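Local coordinates for protein arginine kinase (Anthopleura japonica, PDB 4RF6) that catalyses the reversible transfer of a phosphoryl group from ATP to L-arginine, giving phosphoarginine and ADP, with two phosphagen-kinase repeats in one chain, at residues A[130-135]-A[251-256]; A[113-118]-A[343-348]; A[216-221]-A[225-230]; A[106-111]-A[272-277]; A[156-161]-A[262-267]. One frame throughout, in Å; residues are numbered along the deposited sequence. Where two conformers were deposited one is given.

All five contacts lie in the first of the two repeats. Contact 1, where helix 246-264 covers the eight-stranded sheet, holds residues of the predicted ATP site. It touches contact 2 through Ile132 CD1 and Val348 CG2 (4.0 Å) and the hairpin of contact 3 through Ala256 CB and Phe225 CZ (3.4 Å). Contacts 2 and 4 share the loop before strand 127-136, tied by a probable hydrogen bond of 2.8 Å between Asp109 N and Glu344 OE1. Contact 5, at the end of helix 246-264, meets contact 3 where Val159 CG1 lies 3.7 Å from Leu229 CD2. The centres of contacts 2 and 5 are about 25 Å apart.

Contact 1 of 5, residues A[130-135]-A[251-256]; sequences TRIRVA and SRLCRA
Strand 130-135 and helix 251-256 come closest at Ile132 and Leu253, whose CA atoms stand 7.6 Å apart, a helix laid against a sheet with its side chains filling the gap. This is the layering of the phosphagen kinase catalytic domain: strand 127-136 runs inside an antiparallel sheet, hydrogen-bonded to strands 235-242 and 286-293, and helix 246-264 covers one face. On that face lie Ile132 and Val134, while the CB of Arg133 points away from the helix. Thr130 to Arg133 belong to the predicted ATP site, and the buried face of this strand packs on the helix through apolar side chains.

Leu253 carries the helix side of the contact. A chi1 of 180° sets its CG opposite the backbone N and extends the fork straight toward the strand, where CD2 faces mainly Ile132 and CD1 faces Val134. Leu253 CD2 crosses the isoleucine side chain at a slant, ending 3.6 Å from Ile132 CG2 and 4.1 Å from Ile132 CB. Leu253 CD1 meets the valine tip to tip, 4.1 Å from Val134 CG2. Ile132 offers CG2 because this branch is the one anti to its backbone N; Ile246, Val249 and Phe250 of the same helix also touch Ile132. Ile237 of the adjacent strand also touches Leu253.

Arg252, the residue before Leu253, forms a salt bridge through NH2 with Glu241 of strand 235-242. The other methyl of the valine also reaches the leucine: Val134 CG1 stands 4.1 Å from Leu253 CD2.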
# COMPACT_ATOMS: atom_id res chain seq x y z
N THR A 130 -7.74 1.24 4.48
CA THR A 130 -8.75 1.69 5.43
C THR A 130 -8.43 3.14 5.81
O THR A 130 -7.26 3.49 6.00
CB THR A 130 -8.75 0.80 6.69
OG1 THR A 130 -9.13 -0.53 6.32
CG2 THR A 130 -9.72 1.33 7.73
N ARG A 131 -9.46 3.97 5.90
CA ARG A 131 -9.28 5.41 6.12
C ARG A 131 -10.45 5.96 6.93
O ARG A 131 -11.61 5.66 6.63
CB ARG A 131 -9.19 6.13 4.77
CG ARG A 131 -8.98 7.64 4.84
CD ARG A 131 -8.92 8.23 3.43
NE ARG A 131 -8.72 9.68 3.41
CZ ARG A 131 -9.69 10.59 3.47
NH1 ARG A 131 -9.39 11.88 3.43
NH2 ARG A 131 -10.96 10.22 3.57
N ILE A 132 -10.15 6.75 7.96
CA ILE A 132 -11.20 7.43 8.71
C ILE A 132 -10.82 8.90 8.89
O ILE A 132 -9.71 9.23 9.32
CB ILE A 132 -11.48 6.78 10.08
CG1 ILE A 132 -11.73 5.28 9.92
CG2 ILE A 132 -12.69 7.44 10.73
CD1 ILE A 132 -12.01 4.55 11.23
N ARG A 133 -11.75 9.77 8.53
CA ARG A 133 -11.54 11.21 8.58
C ARG A 133 -12.65 11.87 9.39
O ARG A 133 -13.80 11.46 9.28
CB ARG A 133 -11.55 11.77 7.16
CG ARG A 133 -11.55 13.28 7.07
CD ARG A 133 -12.58 13.75 6.05
NE ARG A 133 -13.79 14.28 6.67
CZ ARG A 133 -14.95 14.43 6.05
NH1 ARG A 133 -15.99 14.93 6.70
NH2 ARG A 133 -15.08 14.09 4.77
N VAL A 134 -12.30 12.87 10.19
CA VAL A 134 -13.30 13.68 10.89
C VAL A 134 -12.96 15.16 10.76
O VAL A 134 -11.79 15.54 10.71
CB VAL A 134 -13.45 13.31 12.39
CG1 VAL A 134 -14.11 11.95 12.56
CG2 VAL A 134 -12.09 13.35 13.08
N ALA A 135 -14.00 15.98 10.68
CA ALA A 135 -13.84 17.43 10.66
C ALA A 135 -14.20 17.95 12.05
O ALA A 135 -15.17 17.49 12.65
CB ALA A 135 -14.75 18.04 9.62
N SER A 251 -8.72 3.68 16.64
CA SER A 251 -8.03 3.87 17.91
C SER A 251 -7.04 5.04 17.83
O SER A 251 -7.04 5.92 18.69
CB SER A 251 -7.31 2.58 18.32
OG SER A 251 -6.54 2.77 19.49
N ARG A 252 -6.21 5.02 16.79
CA ARG A 252 -5.23 6.07 16.55
C ARG A 252 -5.92 7.42 16.34
O ARG A 252 -5.49 8.44 16.88
CB ARG A 252 -4.37 5.71 15.33
CG ARG A 252 -3.30 6.74 14.96
CD ARG A 252 -2.28 6.16 13.98
NE ARG A 252 -2.88 5.75 12.71
CZ ARG A 252 -3.01 4.48 12.32
NH1 ARG A 252 -2.57 3.49 13.08
NH2 ARG A 252 -3.57 4.21 11.15
N LEU A 253 -7.02 7.41 15.58
CA LEU A 253 -7.80 8.63 15.37
C LEU A 253 -8.29 9.19 16.69
O LEU A 253 -8.07 10.36 17.01
CB LEU A 253 -8.99 8.36 14.45
CG LEU A 253 -9.86 9.59 14.18
CD1 LEU A 253 -9.05 10.68 13.50
CD2 LEU A 253 -11.09 9.24 13.34
N CYS A 254 -8.96 8.34 17.47
CA CYS A 254 -9.54 8.75 18.74
C CYS A 254 -8.50 9.30 19.70
O CYS A 254 -8.70 10.35 20.32
CB CYS A 254 -10.30 7.60 19.38
SG CYS A 254 -11.87 7.28 18.55
N ARG A 255 -7.37 8.60 19.82
CA ARG A 255 -6.27 9.03 20.67
C ARG A 255 -5.90 10.49 20.42
O ARG A 255 -5.76 11.28 21.35
CB ARG A 255 -5.06 8.12 20.48
CG ARG A 255 -4.76 7.21 21.67
CD ARG A 255 -4.28 5.84 21.21
NE ARG A 255 -3.18 5.94 20.26
CZ ARG A 255 -2.93 5.06 19.29
NH1 ARG A 255 -3.72 4.00 19.14
NH2 ARG A 255 -1.91 5.24 18.47
N ALA A 256 -5.76 10.85 19.14
CA ALA A 256 -5.37 12.21 18.78
C ALA A 256 -6.50 13.22 18.99
O ALA A 256 -6.27 14.31 19.52
CB ALA A 256 -4.89 12.26 17.34

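Contact 2 of 5, residues A[113-118]-A[343-348]; sequences AHVKAP and SEVQCV
Val115 and His114 press on the first turn of helix 344-370 through Val345, with Val348 one turn deeper. The chi1 of Val115 (165°) turns CG1 away from the backbone N, and both methyls then face the helix valines. Val115 CG2 lies 3.9 Å from Val345 CG1 and also rests 3.8 Å from Val345 O, over the helix backbone. The Val115 and Val345 side chains slide past one another in opposite directions. The same Val115 CG2 is 4.1 Å from Val348 CG1, and Val115 CG1 meets Val348 too, the side chains crossing at about a right angle with 4.1 Å between the two CG1 atoms.

His114 touches through its CB alone, 3.8 Å from Val345 CG1. With CG placed beside the backbone N, anti to the carbonyl carbon, the imidazole swings away from the helix, and ND1 is hydrogen-bonded to Asp109 OD2.

The helix start is a capping box. Ser343, at the N-cap, accepts from Gln346 N through OG (2.9 Å), and Gln346 returns the bond, its OE1 taking the N-H of Ser343 at 2.9 Å on a lone pair in the carbonyl plane, with an N-H...O angle of 162°. The capped first turn is also the part of the helix that meets the loop between helix 86-96 and strand 127-136; the helix then runs on to the boundary between the two repeats.

Along the loop, Lys116 folds back with turns at chi1, chi2 and chi4, which bring NZ to 3.2 Å from Ala113 O in a hydrogen bond. Its backbone N is bonded to Gln349 OE1, and Phe250 of helix 246-264 touches both Val115 and Val348.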
# COMPACT_ATOMS: atom_id res chain seq x y z
N ALA A 113 -12.89 1.92 22.48
CA ALA A 113 -13.11 0.66 23.21
C ALA A 113 -14.55 0.16 23.04
O ALA A 113 -14.86 -0.99 23.36
CB ALA A 113 -12.77 0.83 24.68
N HIS A 114 -15.44 1.04 22.57
CA HIS A 114 -16.83 0.66 22.32
C HIS A 114 -16.97 -0.06 20.98
O HIS A 114 -18.03 -0.63 20.67
CB HIS A 114 -17.73 1.89 22.36
CG HIS A 114 -17.90 2.48 23.72
ND1 HIS A 114 -18.70 3.58 23.96
CD2 HIS A 114 -17.38 2.13 24.92
CE1 HIS A 114 -18.66 3.88 25.25
NE2 HIS A 114 -17.86 3.01 25.85
N VAL A 115 -15.90 -0.04 20.20
CA VAL A 115 -15.87 -0.73 18.91
C VAL A 115 -15.29 -2.14 19.07
O VAL A 115 -14.25 -2.32 19.70
CB VAL A 115 -15.06 0.07 17.86
CG1 VAL A 115 -14.73 -0.80 16.65
CG2 VAL A 115 -15.83 1.32 17.44
N LYS A 116 -15.98 -3.12 18.52
CA LYS A 116 -15.50 -4.50 18.55
C LYS A 116 -15.12 -4.90 17.14
O LYS A 116 -15.98 -5.24 16.32
CB LYS A 116 -16.59 -5.42 19.10
CG LYS A 116 -17.20 -4.95 20.42
CD LYS A 116 -16.12 -4.72 21.48
CE LYS A 116 -16.70 -4.52 22.87
NZ LYS A 116 -17.22 -3.13 23.09
N ALA A 117 -13.83 -4.83 16.84
CA ALA A 117 -13.37 -5.04 15.47
C ALA A 117 -12.08 -5.85 15.37
O ALA A 117 -11.01 -5.29 15.13
CB ALA A 117 -13.19 -3.71 14.76
N PRO A 118 -12.18 -7.17 15.55
CA PRO A 118 -11.02 -8.04 15.29
C PRO A 118 -10.62 -7.92 13.83
O PRO A 118 -11.50 -7.96 12.97
CB PRO A 118 -11.57 -9.44 15.56
CG PRO A 118 -12.77 -9.24 16.43
CD PRO A 118 -13.36 -7.93 16.02
N SER A 343 -23.47 7.60 16.19
CA SER A 343 -22.21 8.05 16.78
C SER A 343 -21.04 7.66 15.88
O SER A 343 -21.20 6.88 14.94
CB SER A 343 -22.02 7.44 18.16
OG SER A 343 -21.84 6.03 18.08
N GLU A 344 -19.87 8.22 16.16
CA GLU A 344 -18.65 7.85 15.45
C GLU A 344 -18.39 6.36 15.64
O GLU A 344 -18.02 5.65 14.70
CB GLU A 344 -17.46 8.65 15.96
CG GLU A 344 -17.51 10.14 15.62
CD GLU A 344 -18.36 10.93 16.58
OE1 GLU A 344 -19.03 10.31 17.44
OE2 GLU A 344 -18.36 12.18 16.48
N VAL A 345 -18.61 5.89 16.87
CA VAL A 345 -18.48 4.47 17.19
C VAL A 345 -19.42 3.62 16.34
O VAL A 345 -19.02 2.59 15.79
CB VAL A 345 -18.74 4.20 18.69
CG1 VAL A 345 -19.14 2.75 18.94
CG2 VAL A 345 -17.52 4.57 19.51
N GLN A 346 -20.67 4.06 16.23
CA GLN A 346 -21.68 3.34 15.46
C GLN A 346 -21.35 3.31 13.97
O GLN A 346 -21.55 2.30 13.29
CB GLN A 346 -23.06 3.94 15.68
CG GLN A 346 -23.70 3.55 17.01
CD GLN A 346 -25.05 4.21 17.24
OE1 GLN A 346 -25.24 5.38 16.91
NE2 GLN A 346 -25.98 3.46 17.81
N CYS A 347 -20.85 4.43 13.46
CA CYS A 347 -20.42 4.51 12.06
C CYS A 347 -19.34 3.47 11.77
O CYS A 347 -19.42 2.73 10.79
CB CYS A 347 -19.93 5.92 11.73
SG CYS A 347 -19.40 6.12 10.01
N VAL A 348 -18.32 3.42 12.62
CA VAL A 348 -17.23 2.46 12.47
C VAL A 348 -17.71 1.01 12.58
O VAL A 348 -17.28 0.14 11.81
CB VAL A 348 -16.10 2.72 13.50
CG1 VAL A 348 -15.05 1.65 13.43
CG2 VAL A 348 -15.47 4.10 13.27

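Contact 3 of 5, residues A[216-221]-A[225-230]; sequences GIYHNN and FLVWLN
Tyr218 pairs with Val227 and meets Phe225 in the beta hairpin of strands 216-220 and 225-229, whose axes run antiparallel (169°) and 4.6 Å apart inside the large sheet. The pair exchanges two backbone bonds, Tyr218 N to Val227 O at 3.0 Å and Val227 N to Tyr218 O at 2.7 Å. The side chain of Tyr218 leaves on the same face as Val227, and its CB lies 4.1 Å from Val227 CB. With CG anti to the backbone N (chi1 178°), the ring is carried along the strands to Phe225. There the two rings meet edge to edge, with neither lying over the other: Tyr218 CD2 and CE2 are both 3.8 Å from Phe225 CE2. At the tip, OH is hydrogen-bonded to Leu170 O.

Ile217, His219, Leu226 and Trp228 occupy the other face. The Ile217 and Leu226 side chains cross obliquely, with 3.7 Å between Ile217 CG2 and Leu226 CD1, while Ile217 CG1 runs side by side with Trp228, whose NE1 bonds Phe193 O.

At the turn, Asn220 N bonds Phe225 O, and the Asn220 amide stands steeply across the Phe225 side chain. Its OD1 accepts from Thr224 N and, in a weak and bent bond of 2.9 Å (129°), from Phe225 N.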
# COMPACT_ATOMS: atom_id res chain seq x y z
N GLY A 216 -1.80 24.71 7.64
CA GLY A 216 -0.67 23.83 7.90
C GLY A 216 -1.01 22.36 7.79
O GLY A 216 -2.18 21.97 7.72
N ILE A 217 0.04 21.55 7.78
CA ILE A 217 -0.09 20.11 7.63
C ILE A 217 0.76 19.40 8.69
O ILE A 217 1.94 19.70 8.84
CB ILE A 217 0.36 19.68 6.22
CG1 ILE A 217 -0.60 20.26 5.17
CG2 ILE A 217 0.42 18.17 6.10
CD1 ILE A 217 -0.10 20.14 3.75
N TYR A 218 0.14 18.47 9.42
CA TYR A 218 0.86 17.63 10.37
C TYR A 218 0.69 16.17 9.97
O TYR A 218 -0.41 15.74 9.60
CB TYR A 218 0.31 17.82 11.79
CG TYR A 218 0.96 16.94 12.86
CD1 TYR A 218 2.06 17.40 13.59
CD2 TYR A 218 0.46 15.68 13.15
CE1 TYR A 218 2.65 16.60 14.57
CE2 TYR A 218 1.04 14.88 14.13
CZ TYR A 218 2.13 15.35 14.83
OH TYR A 218 2.71 14.56 15.79
N HIS A 219 1.77 15.40 10.04
CA HIS A 219 1.65 13.95 9.88
C HIS A 219 2.60 13.22 10.83
O HIS A 219 3.66 13.74 11.18
CB HIS A 219 1.89 13.53 8.42
CG HIS A 219 3.30 13.68 7.96
ND1 HIS A 219 4.31 12.83 8.36
CD2 HIS A 219 3.88 14.58 7.12
CE1 HIS A 219 5.45 13.20 7.79
NE2 HIS A 219 5.21 14.26 7.04
N ASN A 220 2.21 12.03 11.26
CA ASN A 220 3.09 11.23 12.10
C ASN A 220 4.21 10.61 11.26
O ASN A 220 4.14 10.61 10.03
CB ASN A 220 2.32 10.15 12.87
CG ASN A 220 1.68 9.12 11.97
OD1 ASN A 220 1.60 9.30 10.75
ND2 ASN A 220 1.19 8.02 12.57
N ASN A 221 5.24 10.09 11.92
CA ASN A 221 6.38 9.54 11.20
C ASN A 221 6.01 8.33 10.33
O ASN A 221 6.54 8.18 9.22
CB ASN A 221 7.54 9.21 12.15
CG ASN A 221 8.00 10.43 12.93
OD1 ASN A 221 8.48 11.40 12.35
ND2 ASN A 221 7.86 10.38 14.25
N PHE A 225 -1.21 9.03 9.96
CA PHE A 225 -2.01 10.04 10.64
C PHE A 225 -1.70 11.38 10.01
O PHE A 225 -0.52 11.75 9.89
CB PHE A 225 -1.69 10.06 12.13
CG PHE A 225 -2.42 11.13 12.88
CD1 PHE A 225 -3.74 10.96 13.25
CD2 PHE A 225 -1.78 12.32 13.21
CE1 PHE A 225 -4.43 11.95 13.94
CE2 PHE A 225 -2.45 13.32 13.90
CZ PHE A 225 -3.77 13.14 14.26
N LEU A 226 -2.74 12.10 9.60
CA LEU A 226 -2.57 13.35 8.87
C LEU A 226 -3.59 14.37 9.34
O LEU A 226 -4.77 14.05 9.51
CB LEU A 226 -2.74 13.10 7.37
CG LEU A 226 -2.83 14.32 6.44
CD1 LEU A 226 -1.48 15.02 6.38
CD2 LEU A 226 -3.29 13.91 5.04
N VAL A 227 -3.13 15.61 9.56
CA VAL A 227 -4.03 16.70 9.93
C VAL A 227 -3.89 17.85 8.93
O VAL A 227 -2.78 18.30 8.65
CB VAL A 227 -3.73 17.25 11.34
CG1 VAL A 227 -4.66 18.41 11.68
CG2 VAL A 227 -3.84 16.14 12.40
N TRP A 228 -5.02 18.29 8.37
CA TRP A 228 -5.04 19.55 7.64
C TRP A 228 -5.56 20.63 8.56
O TRP A 228 -6.62 20.48 9.18
CB TRP A 228 -5.91 19.45 6.38
CG TRP A 228 -5.24 18.71 5.28
CD1 TRP A 228 -4.00 18.13 5.31
CD2 TRP A 228 -5.76 18.45 3.96
NE1 TRP A 228 -3.72 17.53 4.10
CE2 TRP A 228 -4.79 17.72 3.25
CE3 TRP A 228 -6.96 18.78 3.32
CZ2 TRP A 228 -4.98 17.30 1.93
CZ3 TRP A 228 -7.15 18.37 2.00
CH2 TRP A 228 -6.17 17.64 1.33
N LEU A 229 -4.80 21.71 8.67
CA LEU A 229 -5.12 22.75 9.63
C LEU A 229 -5.66 23.97 8.90
O LEU A 229 -4.98 24.52 8.02
CB LEU A 229 -3.85 23.10 10.41
CG LEU A 229 -3.91 24.00 11.64
CD1 LEU A 229 -5.19 23.79 12.42
CD2 LEU A 229 -2.69 23.73 12.53
N ASN A 230 -6.89 24.36 9.23
CA ASN A 230 -7.51 25.58 8.70
C ASN A 230 -7.75 25.58 7.19
O ASN A 230 -7.65 26.62 6.54
CB ASN A 230 -6.72 26.83 9.12
CG ASN A 230 -6.92 27.19 10.57
OD1 ASN A 230 -8.01 27.02 11.11
ND2 ASN A 230 -5.87 27.67 11.22

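Contact 4 of 5, residues A[106-111]-A[272-277]; sequences HNSDMN and HGYLTS
His106 meets Gly273 and Ser108 meets Tyr274, and both meetings are van der Waals contacts; no hydrogen bond links the two segments. The imidazole of His106 comes in with CD2, 3.5 Å from Gly273 CA, and His106 CG follows at 4.1 Å from the same carbon. A chi1 of 174° swings the ring away from the histidine's own backbone N and toward the glycine. Gly273, at a positive phi of 72°, brings its CA to the ring. Further along, Ser108 approaches the Tyr274 ring obliquely near CE2: Ser108 OG is 3.6 Å and Ser108 CB 4.0 Å from Tyr274 CE2.

The segments differ in kind. Residues 106-111 belong to the long loop that leads from helix 86-96 into strand 127-136, whereas Gly273 and Tyr274 form one strand of a two-stranded antiparallel sheet with 268-269. The tyrosine side chain also touches Asp261 of helix 246-264 and Glu344 of helix 344-370. The chain then continues toward Cys278, a substrate-binding residue by similarity, whose carbonyl is hydrogen-bonded to Thr276 OG1.

Polar groups of the loop are engaged by other parts of the fold or by the loop itself. Ser108 OG is hydrogen-bonded to His268 NE2, and His106 ND1 is hydrogen-bonded to Gly341. His106 O takes a hydrogen bond from Lys270 NZ. Within the loop Asp109 makes an Asx turn, its OD1 accepting from Asn111 N at 3.1 Å (157°), with the N-H arriving from above the carboxylate plane.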
# COMPACT_ATOMS: atom_id res chain seq x y z
N HIS A 106 -28.60 14.30 18.47
CA HIS A 106 -27.46 13.51 18.02
C HIS A 106 -26.56 13.12 19.20
O HIS A 106 -26.31 13.93 20.09
CB HIS A 106 -26.66 14.29 16.98
CG HIS A 106 -25.38 13.63 16.55
ND1 HIS A 106 -25.32 12.73 15.51
CD2 HIS A 106 -24.11 13.75 17.01
CE1 HIS A 106 -24.07 12.32 15.35
NE2 HIS A 106 -23.32 12.92 16.26
N ASN A 107 -26.08 11.88 19.21
CA ASN A 107 -25.12 11.47 20.23
C ASN A 107 -23.74 11.17 19.66
O ASN A 107 -23.60 10.38 18.73
CB ASN A 107 -25.65 10.28 21.03
CG ASN A 107 -26.89 10.62 21.83
OD1 ASN A 107 -26.81 11.23 22.90
ND2 ASN A 107 -28.06 10.24 21.31
N SER A 108 -22.72 11.81 20.22
CA SER A 108 -21.34 11.59 19.83
C SER A 108 -20.73 10.48 20.69
O SER A 108 -21.14 10.29 21.83
CB SER A 108 -20.53 12.87 20.01
OG SER A 108 -21.10 13.94 19.30
N ASP A 109 -19.77 9.76 20.13
CA ASP A 109 -19.07 8.71 20.88
C ASP A 109 -17.71 8.44 20.23
O ASP A 109 -17.62 7.79 19.19
CB ASP A 109 -19.91 7.43 20.97
CG ASP A 109 -19.26 6.36 21.83
OD1 ASP A 109 -18.19 6.62 22.42
OD2 ASP A 109 -19.83 5.25 21.92
N MET A 110 -16.67 8.95 20.87
CA MET A 110 -15.31 8.80 20.39
C MET A 110 -14.49 7.91 21.32
O MET A 110 -13.28 8.12 21.49
CB MET A 110 -14.64 10.17 20.24
CG MET A 110 -15.09 10.95 19.01
SD MET A 110 -14.54 10.19 17.47
CE MET A 110 -12.79 10.58 17.54
N ASN A 111 -15.14 6.91 21.91
CA ASN A 111 -14.44 5.90 22.70
C ASN A 111 -14.23 4.64 21.88
O ASN A 111 -15.15 3.84 21.70
CB ASN A 111 -15.22 5.57 23.98
CG ASN A 111 -14.41 4.73 24.96
OD1 ASN A 111 -13.50 4.00 24.56
ND2 ASN A 111 -14.74 4.83 26.24
N HIS A 272 -26.91 19.29 16.39
CA HIS A 272 -26.06 19.24 15.20
C HIS A 272 -24.85 18.32 15.28
O HIS A 272 -24.21 18.04 14.26
CB HIS A 272 -25.53 20.64 14.84
CG HIS A 272 -26.58 21.64 14.49
ND1 HIS A 272 -27.12 22.51 15.42
CD2 HIS A 272 -27.18 21.93 13.31
CE1 HIS A 272 -28.01 23.28 14.83
NE2 HIS A 272 -28.07 22.96 13.55
N GLY A 273 -24.49 17.86 16.47
CA GLY A 273 -23.22 17.14 16.60
C GLY A 273 -22.10 18.16 16.47
O GLY A 273 -22.25 19.32 16.86
N TYR A 274 -20.97 17.75 15.91
CA TYR A 274 -19.89 18.70 15.68
C TYR A 274 -20.21 19.67 14.55
O TYR A 274 -20.67 19.28 13.47
CB TYR A 274 -18.57 17.96 15.44
CG TYR A 274 -18.14 17.21 16.68
CD1 TYR A 274 -17.59 17.88 17.76
CD2 TYR A 274 -18.33 15.83 16.78
CE1 TYR A 274 -17.22 17.20 18.90
CE2 TYR A 274 -17.96 15.15 17.92
CZ TYR A 274 -17.42 15.84 18.97
OH TYR A 274 -17.04 15.17 20.11
N LEU A 275 -19.99 20.96 14.82
CA LEU A 275 -20.27 22.00 13.85
C LEU A 275 -19.16 22.09 12.83
O LEU A 275 -17.98 22.01 13.17
CB LEU A 275 -20.44 23.35 14.55
CG LEU A 275 -21.52 23.31 15.63
CD1 LEU A 275 -21.56 24.63 16.35
CD2 LEU A 275 -22.87 23.00 15.01
N THR A 276 -19.56 22.25 11.57
CA THR A 276 -18.62 22.31 10.46
C THR A 276 -19.07 23.41 9.51
O THR A 276 -20.22 23.85 9.58
CB THR A 276 -18.56 20.98 9.70
OG1 THR A 276 -19.89 20.59 9.34
CG2 THR A 276 -17.95 19.89 10.57
N SER A 277 -18.18 23.83 8.62
CA SER A 277 -18.49 24.90 7.67
C SER A 277 -19.63 24.52 6.73
O SER A 277 -20.57 25.29 6.53
CB SER A 277 -17.25 25.27 6.87
OG SER A 277 -16.16 25.58 7.72

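Contact 5 of 5, residues A[156-161]-A[262-267]; sequences EKKVVG and KKLGFQ
The peptide group joining Lys158 to Val159 is the flat surface of this contact, and Leu264 CD1 sits over one of its faces, 3.8 Å from Lys158 O and 4.0 Å from Val159 N. The methyl therefore rests on the helix backbone itself, at nearly equal distance from the atoms of the amide. No flat side chain meets another across the two segments.

Leu264 does all the reaching from its side. CG lies beside the backbone N, anti to the carbonyl carbon (chi1 -63°), and the chain then extends toward the helix; both methyls touch Lys158, and CD1 alone also nears Val159, with 4.2 Å between Leu264 CD1 and Val159 CG2. Leu264 CD2 lies against the lysine, crossing its side chain at a slant, 3.9 Å from Lys158 CB and 4.1 Å from both Lys158 CG and CE. The bent lysine runs across this methyl with those three carbons, which leaves the ammonium to other partners: NZ is hydrogen-bonded to Tyr141 OH, and its ion pair with Glu154 is long and weak.

Leu264 is the last residue of helix 246-264. Gly265, with a positive phi of 84°, turns the chain out of the helix; further on, Gln267 NE2 is hydrogen-bonded to Leu138 O.

The contact thus joins helix 149-163 to the C-terminal end of helix 246-264. Leu138, in the loop after strand 127-136, packs on Leu264, while Leu229 of strand 225-229 touches Glu156, Val159 and Val160, and Tyr174 of strand 172-176 touches Val160 and bonds Glu156 through its hydroxyl.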
# COMPACT_ATOMS: atom_id res chain seq x y z
N GLU A 156 -4.17 27.94 14.78
CA GLU A 156 -2.99 27.21 14.31
C GLU A 156 -2.02 26.99 15.47
O GLU A 156 -1.53 25.88 15.68
CB GLU A 156 -2.26 27.99 13.21
CG GLU A 156 -0.93 27.35 12.78
CD GLU A 156 -0.09 28.24 11.87
OE1 GLU A 156 0.73 27.70 11.10
OE2 GLU A 156 -0.25 29.48 11.94
N LYS A 157 -1.79 28.05 16.23
CA LYS A 157 -0.85 28.02 17.34
C LYS A 157 -1.27 27.04 18.44
O LYS A 157 -0.44 26.27 18.95
CB LYS A 157 -0.67 29.42 17.93
CG LYS A 157 -0.23 29.41 19.39
CD LYS A 157 0.25 30.78 19.83
CE LYS A 157 0.69 30.77 21.29
NZ LYS A 157 1.46 32.01 21.64
N LYS A 158 -2.55 27.07 18.81
CA LYS A 158 -3.06 26.17 19.83
C LYS A 158 -3.00 24.73 19.37
O LYS A 158 -2.61 23.84 20.14
CB LYS A 158 -4.50 26.54 20.21
CG LYS A 158 -4.59 27.62 21.27
CD LYS A 158 -5.76 28.55 21.04
CE LYS A 158 -7.00 28.13 21.81
NZ LYS A 158 -7.72 29.34 22.33
N VAL A 159 -3.39 24.49 18.12
CA VAL A 159 -3.42 23.14 17.57
C VAL A 159 -2.02 22.55 17.51
O VAL A 159 -1.79 21.43 17.98
CB VAL A 159 -4.09 23.10 16.18
CG1 VAL A 159 -3.84 21.77 15.50
CG2 VAL A 159 -5.59 23.35 16.31
N VAL A 160 -1.09 23.31 16.93
CA VAL A 160 0.30 22.86 16.80
C VAL A 160 0.91 22.49 18.16
O VAL A 160 1.62 21.48 18.28
CB VAL A 160 1.17 23.91 16.08
CG1 VAL A 160 2.64 23.55 16.16
CG2 VAL A 160 0.74 24.04 14.62
N GLY A 161 0.60 23.28 19.18
CA GLY A 161 1.03 23.00 20.54
C GLY A 161 0.61 21.63 21.04
O GLY A 161 1.36 20.95 21.74
N LYS A 262 -9.64 17.42 24.78
CA LYS A 262 -9.28 17.68 26.18
C LYS A 262 -8.63 19.05 26.37
O LYS A 262 -9.06 19.84 27.22
CB LYS A 262 -8.33 16.58 26.66
CG LYS A 262 -7.74 16.83 28.04
CD LYS A 262 -6.58 15.88 28.31
CE LYS A 262 -6.50 15.51 29.78
NZ LYS A 262 -5.43 14.52 30.04
N LYS A 263 -7.60 19.33 25.58
CA LYS A 263 -6.82 20.55 25.75
C LYS A 263 -7.49 21.80 25.18
O LYS A 263 -7.25 22.91 25.65
CB LYS A 263 -5.43 20.38 25.12
CG LYS A 263 -4.55 19.34 25.80
CD LYS A 263 -4.18 19.77 27.22
CE LYS A 263 -3.28 18.76 27.92
NZ LYS A 263 -2.08 18.44 27.10
N LEU A 264 -8.34 21.62 24.16
CA LEU A 264 -8.85 22.77 23.42
C LEU A 264 -10.38 22.91 23.38
O LEU A 264 -10.89 24.03 23.44
CB LEU A 264 -8.29 22.79 21.99
CG LEU A 264 -6.77 22.96 21.89
CD1 LEU A 264 -6.34 23.13 20.44
CD2 LEU A 264 -6.32 24.14 22.72
N GLY A 265 -11.10 21.80 23.26
CA GLY A 265 -12.55 21.85 23.16
C GLY A 265 -13.04 22.10 21.74
O GLY A 265 -12.41 22.83 20.97
N PHE A 266 -14.18 21.49 21.39
CA PHE A 266 -14.73 21.53 20.03
C PHE A 266 -16.11 22.20 19.98
O PHE A 266 -16.86 22.12 20.95
CB PHE A 266 -14.89 20.11 19.49
CG PHE A 266 -13.60 19.40 19.23
CD1 PHE A 266 -12.51 20.07 18.70
CD2 PHE A 266 -13.48 18.04 19.50
CE1 PHE A 266 -11.31 19.40 18.46
CE2 PHE A 266 -12.29 17.37 19.26
CZ PHE A 266 -11.21 18.05 18.74
N GLN A 267 -16.44 22.83 18.86
CA GLN A 267 -17.81 23.32 18.65
C GLN A 267 -18.74 22.13 18.45
O GLN A 267 -18.46 21.25 17.64
CB GLN A 267 -17.88 24.27 17.46
CG GLN A 267 -17.02 25.51 17.63
CD GLN A 267 -17.15 26.48 16.48
OE1 GLN A 267 -18.25 26.74 15.98
NE2 GLN A 267 -16.02 27.03 16.04